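Local coordinates for protein glycerol-3-phosphate dehydrogenase [NAD(+)] 1 (Saccharomyces cerevisiae, PDB 4FGW) that catalyses the NAD-dependent interconversion of dihydroxyacetone phosphate and sn-glycerol 3-phosphate, supporting glycerol accumulation under hyperosmotic stress, at residues K33-T47 / E62-E74. Residues are numbered along the deposited sequence; the frame is centred on the assembly and turned at random.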
# COMPACT_ATOMS: atom_id res chain seq x y z
N LYS A 33 -35.67 -17.19 -17.35
CA LYS A 33 -35.51 -17.12 -15.90
C LYS A 33 -34.03 -17.10 -15.44
O LYS A 33 -33.64 -16.09 -14.84
CB LYS A 33 -36.38 -18.17 -15.17
CG LYS A 33 -36.20 -18.27 -13.65
CD LYS A 33 -36.77 -17.08 -12.88
CE LYS A 33 -36.56 -17.21 -11.39
NZ LYS A 33 -35.12 -17.31 -11.01
N PRO A 34 -33.17 -18.12 -15.71
CA PRO A 34 -31.76 -18.01 -15.29
C PRO A 34 -30.99 -17.04 -16.19
O PRO A 34 -31.43 -16.77 -17.32
CB PRO A 34 -31.21 -19.45 -15.40
CG PRO A 34 -32.40 -20.31 -15.78
CD PRO A 34 -33.40 -19.40 -16.42
N PHE A 35 -29.87 -16.50 -15.70
CA PHE A 35 -29.09 -15.52 -16.44
C PHE A 35 -28.10 -16.10 -17.45
O PHE A 35 -27.19 -16.84 -17.08
CB PHE A 35 -28.41 -14.50 -15.50
CG PHE A 35 -29.35 -13.76 -14.58
CD1 PHE A 35 -30.31 -12.88 -15.09
CD2 PHE A 35 -29.27 -13.92 -13.20
CE1 PHE A 35 -31.18 -12.20 -14.24
CE2 PHE A 35 -30.15 -13.24 -12.35
CZ PHE A 35 -31.09 -12.38 -12.88
N LYS A 36 -28.29 -15.75 -18.73
CA LYS A 36 -27.42 -16.16 -19.83
C LYS A 36 -26.26 -15.16 -19.89
O LYS A 36 -26.50 -13.95 -19.93
CB LYS A 36 -28.20 -16.19 -21.15
CG LYS A 36 -27.80 -17.33 -22.07
CD LYS A 36 -28.79 -17.53 -23.22
CE LYS A 36 -29.87 -18.54 -22.90
NZ LYS A 36 -30.78 -18.76 -24.06
N VAL A 37 -25.01 -15.65 -19.82
CA VAL A 37 -23.82 -14.80 -19.81
C VAL A 37 -22.99 -14.92 -21.09
O VAL A 37 -22.71 -16.03 -21.55
CB VAL A 37 -22.94 -14.99 -18.53
CG1 VAL A 37 -22.02 -13.79 -18.30
CG2 VAL A 37 -23.79 -15.25 -17.29
N THR A 38 -22.59 -13.77 -21.66
CA THR A 38 -21.74 -13.67 -22.85
C THR A 38 -20.54 -12.77 -22.55
O THR A 38 -20.68 -11.69 -21.98
CB THR A 38 -22.54 -13.24 -24.09
OG1 THR A 38 -23.53 -14.22 -24.38
CG2 THR A 38 -21.66 -13.02 -25.33
N VAL A 39 -19.35 -13.23 -22.97
CA VAL A 39 -18.09 -12.50 -22.83
C VAL A 39 -17.66 -12.02 -24.23
O VAL A 39 -17.51 -12.83 -25.14
CB VAL A 39 -16.99 -13.35 -22.13
CG1 VAL A 39 -15.67 -12.58 -22.02
CG2 VAL A 39 -17.45 -13.81 -20.76
N ILE A 40 -17.50 -10.70 -24.39
CA ILE A 40 -17.03 -10.10 -25.65
C ILE A 40 -15.53 -9.87 -25.44
O ILE A 40 -15.16 -8.90 -24.76
CB ILE A 40 -17.81 -8.78 -25.98
CG1 ILE A 40 -19.36 -8.95 -25.99
CG2 ILE A 40 -17.29 -8.11 -27.27
CD1 ILE A 40 -19.99 -9.99 -26.94
N GLY A 41 -14.68 -10.78 -25.94
CA GLY A 41 -13.25 -10.64 -25.72
C GLY A 41 -12.29 -11.57 -26.43
O GLY A 41 -11.56 -11.14 -27.33
N SER A 42 -12.21 -12.83 -25.94
CA SER A 42 -11.37 -13.92 -26.47
C SER A 42 -9.84 -13.85 -26.35
O SER A 42 -9.17 -14.85 -26.61
CB SER A 42 -11.80 -14.35 -27.87
OG SER A 42 -11.43 -13.42 -28.88
N GLY A 43 -9.30 -12.72 -25.92
CA GLY A 43 -7.86 -12.57 -25.71
C GLY A 43 -7.40 -13.18 -24.40
O GLY A 43 -8.03 -14.10 -23.88
N ASN A 44 -6.29 -12.68 -23.88
CA ASN A 44 -5.73 -13.02 -22.56
C ASN A 44 -6.76 -13.03 -21.45
O ASN A 44 -7.14 -14.04 -20.91
CB ASN A 44 -4.73 -11.93 -22.20
CG ASN A 44 -3.38 -12.46 -21.98
OD1 ASN A 44 -2.41 -11.72 -21.99
ND2 ASN A 44 -3.29 -13.73 -21.79
N TRP A 45 -7.16 -11.83 -21.10
CA TRP A 45 -8.10 -11.52 -20.05
C TRP A 45 -9.51 -11.99 -20.36
O TRP A 45 -10.19 -12.48 -19.46
CB TRP A 45 -8.01 -10.01 -19.72
CG TRP A 45 -8.57 -9.56 -18.39
CD1 TRP A 45 -9.12 -8.35 -18.12
CD2 TRP A 45 -8.54 -10.28 -17.14
NE1 TRP A 45 -9.46 -8.27 -16.79
CE2 TRP A 45 -9.11 -9.44 -16.16
CE3 TRP A 45 -8.11 -11.56 -16.76
CZ2 TRP A 45 -9.26 -9.83 -14.83
CZ3 TRP A 45 -8.23 -11.94 -15.43
CH2 TRP A 45 -8.79 -11.07 -14.48
N GLY A 46 -9.90 -11.88 -21.63
CA GLY A 46 -11.20 -12.31 -22.13
C GLY A 46 -11.48 -13.78 -21.93
O GLY A 46 -12.56 -14.13 -21.43
N THR A 47 -10.52 -14.66 -22.32
CA THR A 47 -10.64 -16.12 -22.18
C THR A 47 -10.63 -16.52 -20.71
O THR A 47 -11.39 -17.40 -20.30
CB THR A 47 -9.54 -16.84 -22.98
OG1 THR A 47 -9.46 -16.27 -24.28
CG2 THR A 47 -9.77 -18.34 -23.09
N GLU A 62 -29.33 -22.69 -10.71
CA GLU A 62 -30.59 -22.04 -10.36
C GLU A 62 -30.53 -20.52 -10.59
O GLU A 62 -31.57 -19.85 -10.58
CB GLU A 62 -30.98 -22.39 -8.89
CG GLU A 62 -30.22 -21.65 -7.79
CD GLU A 62 -28.75 -21.94 -7.54
OE1 GLU A 62 -28.15 -21.22 -6.70
OE2 GLU A 62 -28.18 -22.87 -8.15
N VAL A 63 -29.31 -19.98 -10.80
CA VAL A 63 -29.04 -18.55 -11.00
C VAL A 63 -28.64 -18.25 -12.45
O VAL A 63 -29.20 -17.33 -13.06
CB VAL A 63 -28.00 -18.00 -9.98
CG1 VAL A 63 -27.78 -16.50 -10.17
CG2 VAL A 63 -28.43 -18.30 -8.55
N PHE A 64 -27.68 -19.01 -13.01
CA PHE A 64 -27.20 -18.78 -14.37
C PHE A 64 -27.46 -19.94 -15.31
O PHE A 64 -27.47 -21.10 -14.88
CB PHE A 64 -25.69 -18.46 -14.36
CG PHE A 64 -25.25 -17.40 -13.37
CD1 PHE A 64 -25.49 -16.05 -13.62
CD2 PHE A 64 -24.60 -17.76 -12.19
CE1 PHE A 64 -25.10 -15.08 -12.70
CE2 PHE A 64 -24.21 -16.78 -11.27
CZ PHE A 64 -24.46 -15.45 -11.53
N ALA A 65 -27.63 -19.62 -16.61
CA ALA A 65 -27.83 -20.59 -17.69
C ALA A 65 -26.56 -21.47 -17.80
O ALA A 65 -25.48 -21.00 -17.44
CB ALA A 65 -28.09 -19.87 -19.01
N PRO A 66 -26.67 -22.76 -18.21
CA PRO A 66 -25.47 -23.62 -18.21
C PRO A 66 -24.31 -23.19 -19.10
O PRO A 66 -23.17 -23.26 -18.67
CB PRO A 66 -26.02 -25.00 -18.62
CG PRO A 66 -27.48 -24.92 -18.36
CD PRO A 66 -27.86 -23.51 -18.63
N ILE A 67 -24.62 -22.73 -20.32
CA ILE A 67 -23.65 -22.34 -21.36
C ILE A 67 -23.27 -20.86 -21.31
O ILE A 67 -24.15 -20.00 -21.19
CB ILE A 67 -24.16 -22.76 -22.77
CG1 ILE A 67 -24.85 -24.14 -22.77
CG2 ILE A 67 -23.06 -22.71 -23.83
CD1 ILE A 67 -26.37 -24.07 -22.99
N VAL A 68 -21.98 -20.59 -21.46
CA VAL A 68 -21.47 -19.23 -21.58
C VAL A 68 -20.86 -19.07 -22.94
O VAL A 68 -20.04 -19.88 -23.35
CB VAL A 68 -20.40 -18.88 -20.51
CG1 VAL A 68 -19.64 -17.64 -20.89
CG2 VAL A 68 -21.02 -18.70 -19.17
N GLN A 69 -21.28 -18.03 -23.64
CA GLN A 69 -20.84 -17.71 -24.99
C GLN A 69 -19.66 -16.72 -24.93
O GLN A 69 -19.65 -15.81 -24.10
CB GLN A 69 -21.99 -17.12 -25.80
CG GLN A 69 -21.94 -17.49 -27.28
CD GLN A 69 -22.44 -18.88 -27.64
OE1 GLN A 69 -22.17 -19.38 -28.73
NE2 GLN A 69 -23.20 -19.52 -26.76
N MET A 70 -18.66 -16.92 -25.79
CA MET A 70 -17.51 -16.03 -25.87
C MET A 70 -17.30 -15.60 -27.31
O MET A 70 -17.05 -16.44 -28.17
CB MET A 70 -16.24 -16.68 -25.30
CG MET A 70 -15.02 -15.77 -25.35
SD MET A 70 -13.51 -16.45 -24.65
CE MET A 70 -13.14 -17.75 -25.81
N TRP A 71 -17.41 -14.28 -27.57
CA TRP A 71 -17.20 -13.77 -28.92
C TRP A 71 -15.71 -13.79 -29.27
O TRP A 71 -14.90 -13.12 -28.62
CB TRP A 71 -17.82 -12.38 -29.16
CG TRP A 71 -17.51 -11.86 -30.54
CD1 TRP A 71 -17.98 -12.36 -31.72
CD2 TRP A 71 -16.54 -10.86 -30.88
NE1 TRP A 71 -17.42 -11.68 -32.78
CE2 TRP A 71 -16.53 -10.76 -32.29
CE3 TRP A 71 -15.70 -10.02 -30.13
CZ2 TRP A 71 -15.71 -9.85 -32.97
CZ3 TRP A 71 -14.89 -9.11 -30.80
CH2 TRP A 71 -14.90 -9.03 -32.20
N VAL A 72 -15.38 -14.57 -30.30
CA VAL A 72 -14.01 -14.72 -30.80
C VAL A 72 -13.96 -14.14 -32.22
O VAL A 72 -14.72 -14.60 -33.08
CB VAL A 72 -13.54 -16.20 -30.78
CG1 VAL A 72 -12.07 -16.32 -31.19
CG2 VAL A 72 -13.76 -16.85 -29.41
N PHE A 73 -13.09 -13.14 -32.45
CA PHE A 73 -12.89 -12.57 -33.78
C PHE A 73 -12.19 -13.67 -34.58
O PHE A 73 -11.07 -14.06 -34.22
CB PHE A 73 -12.05 -11.28 -33.73
CG PHE A 73 -11.84 -10.63 -35.09
CD1 PHE A 73 -12.77 -9.73 -35.60
CD2 PHE A 73 -10.72 -10.93 -35.86
CE1 PHE A 73 -12.58 -9.15 -36.86
CE2 PHE A 73 -10.54 -10.35 -37.12
CZ PHE A 73 -11.47 -9.47 -37.61
N GLU A 74 -12.89 -14.25 -35.57
CA GLU A 74 -12.40 -15.37 -36.37
C GLU A 74 -11.03 -15.19 -37.00
O GLU A 74 -10.77 -14.21 -37.70
CB GLU A 74 -13.45 -15.85 -37.38
CG GLU A 74 -13.25 -17.28 -37.87
CD GLU A 74 -13.44 -18.37 -36.83
OE1 GLU A 74 -14.58 -18.88 -36.71
OE2 GLU A 74 -12.45 -18.72 -36.15
O HOH W 1 -12.74 -11.37 -29.89
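Phe64 presents its ring edge to the carbonyl of Phe35, whose O lies in the ring plane, while CG1 of the adjoining Val63 sits 3.6 Å above the centre of one face. The Phe35 ring in turn receives Phe64 CD1 at its edge, and Phe64 CD1 also packs 3.8 Å from Phe35 CB; Val217 and Leu221 of helix 215-222 also touch Phe64. At the other end, the indole of Trp71 has Phe73 N over one face and Gly41 N at its edge, and Ile40 CG2 approaches CE3 obliquely at 3.8 Å. With CG opposite the backbone N (chi1 177°), the indole lies on the side of the sheet shared with Ile40, where Leu111 touches both and NE1 bonds to Pro109 O. Strands 35-40 and 67-71 run parallel, 21° apart. Val39 N hydrogen-bonds to Gln69 O and Trp71 N to Val39 O, both at 2.8 Å and nearly end-on to the carbonyl. These are neighbouring strands of a Rossmann fold, joined by helix 44-59 in a beta-alpha-beta crossover; Gly41, Gly43 and Gly46 fit the GxGxxG turn, consistent with NAD binding by residues 41-46 and Phe73, as in relatives. Beneath this turn Met70 runs extended as far as SD, which lies 3.8 Å from both Ser42 CA and Thr47 CA; beyond it the chain bends at chi3 (68°), and CE lies 4.2 Å from Ser42 CB. With the thioether cut back to an alanine, the glycine-rich turn and the first turn of helix 44-59 are likely to lose the sulfur packed against both Ser42 and Thr47, opening a gap beneath them. Ser42 CB packs 3.5 Å from Val72 CG2. A bridging water donates one hydrogen bond to Ser42 OG and another to Trp71 O, and accepts one from Phe73 N.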